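Local coordinates for protein type II restriction enzyme NlaIV (Neisseria lactamica, PDB 6QM2) that recognises the double-stranded DNA sequence GGNNCC and cleaves it in the middle, leaving blunt ends with 5'-phosphates, at residues Leu214-Arg217 / Lys218-Ala222. Numbering follows the deposited sequence.
Sequences LWKR and KFEEA
Over one face of the W215 indole sits the CB of F219, 4.2 Å from the centroid of the six-membered ring, a CH-pi contact between i and i+4 residues in the first turns of the amphipathic helix 215-227. The ring planes are almost parallel, 5° apart, but offset so far that little of one ring lies over the other. Four residues apart, W215 and F219 leave the same flank of the helix, and with CG anti to the backbone N in both, their rings swing out in the same direction. Large and apolar, they suit this buried flank: W215 packs on helices 107-116 and 191-204, and F219 on V195, L121, I231 and I233. At the edge of another flat group, the R217 guanidinium, lies E221 OE1, in plane and 2.9 Å from NH1; the guanidinium and carboxylate planes stand 60° apart. This salt bridge lies on the exposed side, where long charged chains suit solvent. A second salt bridge joins K216 NZ to E220 OE2 at 3.0 Å, the lysine arriving from above the carboxylate plane. The stronger partner of NZ is the backbone O of I233, and OE2 accepts from the N of the same residue. Lysine and glutamate one turn apart thus suit their partly exposed places, meeting each other while tying the helix to the loop ahead of helix 236-239. Regular alpha-helical bonds underlie all this, from K218 N to L214 O through E221 N to R217 O. On another flank, K218 lends its long aliphatic part to packing on leucine while NZ leads away, CG lying 3.9 Å from L214 CB.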
loop_
_atom_site.group_PDB
_atom_site.type_symbol
_atom_site.label_atom_id
_atom_site.label_comp_id
_atom_site.label_asym_id
_atom_site.label_seq_id
_atom_site.Cartn_x
_atom_site.Cartn_y
_atom_site.Cartn_z
ATOM N N LEU A 214 1.912 40.239 10.329
ATOM C CA LEU A 214 0.871 40.823 9.488
ATOM C C LEU A 214 -0.364 39.922 9.322
ATOM O O LEU A 214 -1.405 40.395 8.862
ATOM C CB LEU A 214 1.459 41.177 8.110
ATOM C CG LEU A 214 2.789 41.961 8.077
ATOM C CD1 LEU A 214 3.196 42.278 6.643
ATOM C CD2 LEU A 214 2.717 43.237 8.909
ATOM N N TRP A 215 -0.253 38.654 9.732
ATOM C CA TRP A 215 -1.214 37.584 9.382
ATOM C C TRP A 215 -2.701 37.921 9.563
ATOM O O TRP A 215 -3.505 37.633 8.674
ATOM C CB TRP A 215 -0.896 36.285 10.159
ATOM C CG TRP A 215 -1.388 35.049 9.470
ATOM C CD1 TRP A 215 -0.663 34.235 8.654
ATOM C CD2 TRP A 215 -2.711 34.498 9.519
ATOM N NE1 TRP A 215 -1.449 33.207 8.185
ATOM C CE2 TRP A 215 -2.711 33.346 8.697
ATOM C CE3 TRP A 215 -3.896 34.863 10.175
ATOM C CZ2 TRP A 215 -3.852 32.552 8.516
ATOM C CZ3 TRP A 215 -5.034 34.078 9.991
ATOM C CH2 TRP A 215 -5.001 32.932 9.168
ATOM N N LYS A 216 -3.061 38.509 10.706
ATOM C CA LYS A 216 -4.468 38.812 11.027
ATOM C C LYS A 216 -5.066 39.810 10.039
ATOM O O LYS A 216 -6.135 39.565 9.474
ATOM C CB LYS A 216 -4.586 39.366 12.451
ATOM C CG LYS A 216 -6.011 39.597 12.952
ATOM C CD LYS A 216 -6.013 40.372 14.268
ATOM C CE LYS A 216 -7.303 41.154 14.476
ATOM N NZ LYS A 216 -8.499 40.270 14.487
ATOM N N ARG A 217 -4.367 40.929 9.846
ATOM C CA ARG A 217 -4.800 41.984 8.926
ATOM C C ARG A 217 -4.880 41.440 7.498
ATOM O O ARG A 217 -5.919 41.550 6.845
ATOM C CB ARG A 217 -3.848 43.191 9.002
ATOM C CG ARG A 217 -4.326 44.451 8.278
ATOM C CD ARG A 217 -3.290 45.575 8.321
ATOM N NE ARG A 217 -1.997 45.172 7.747
ATOM C CZ ARG A 217 -1.700 45.103 6.442
ATOM N NH1 ARG A 217 -2.595 45.415 5.503
ATOM N NH2 ARG A 217 -0.481 44.712 6.064
ATOM N N LYS A 218 -3.793 40.821 7.039
ATOM C CA LYS A 218 -3.732 40.234 5.694
ATOM C C LYS A 218 -4.871 39.254 5.417
ATOM O O LYS A 218 -5.394 39.218 4.302
ATOM C CB LYS A 218 -2.388 39.533 5.452
ATOM C CG LYS A 218 -1.208 40.487 5.355
ATOM C CD LYS A 218 0.019 39.834 4.737
ATOM C CE LYS A 218 -0.152 39.617 3.240
ATOM N NZ LYS A 218 1.159 39.437 2.561
ATOM N N PHE A 219 -5.247 38.467 6.424
ATOM C CA PHE A 219 -6.361 37.530 6.287
ATOM C C PHE A 219 -7.714 38.243 6.221
ATOM O O PHE A 219 -8.557 37.895 5.387
ATOM C CB PHE A 219 -6.394 36.501 7.425
ATOM C CG PHE A 219 -7.579 35.587 7.348
ATOM C CD1 PHE A 219 -7.561 34.483 6.509
ATOM C CD2 PHE A 219 -8.747 35.869 8.056
ATOM C CE1 PHE A 219 -8.671 33.653 6.400
ATOM C CE2 PHE A 219 -9.862 35.046 7.951
ATOM C CZ PHE A 219 -9.824 33.935 7.123
ATOM N N GLU A 220 -7.932 39.205 7.120
ATOM C CA GLU A 220 -9.220 39.911 7.199
ATOM C C GLU A 220 -9.518 40.741 5.944
ATOM O O GLU A 220 -10.675 40.831 5.529
ATOM C CB GLU A 220 -9.306 40.775 8.467
ATOM C CG GLU A 220 -9.534 39.963 9.738
ATOM C CD GLU A 220 -9.651 40.810 10.999
ATOM O OE1 GLU A 220 -9.171 41.964 11.009
ATOM O OE2 GLU A 220 -10.217 40.310 11.997
ATOM N N GLU A 221 -8.479 41.332 5.349
ATOM C CA GLU A 221 -8.603 42.033 4.062
ATOM C C GLU A 221 -8.911 41.075 2.917
ATOM O O GLU A 221 -9.752 41.368 2.061
ATOM C CB GLU A 221 -7.332 42.820 3.743
ATOM C CG GLU A 221 -7.155 44.046 4.623
ATOM C CD GLU A 221 -5.811 44.730 4.444
ATOM O OE1 GLU A 221 -5.512 45.640 5.248
ATOM O OE2 GLU A 221 -5.054 44.367 3.514
ATOM N N ALA A 222 -8.223 39.938 2.908
ATOM C CA ALA A 222 -8.457 38.896 1.914
ATOM C C ALA A 222 -9.850 38.287 2.032
ATOM O O ALA A 222 -10.481 38.000 1.021
ATOM C CB ALA A 222 -7.404 37.813 2.025
#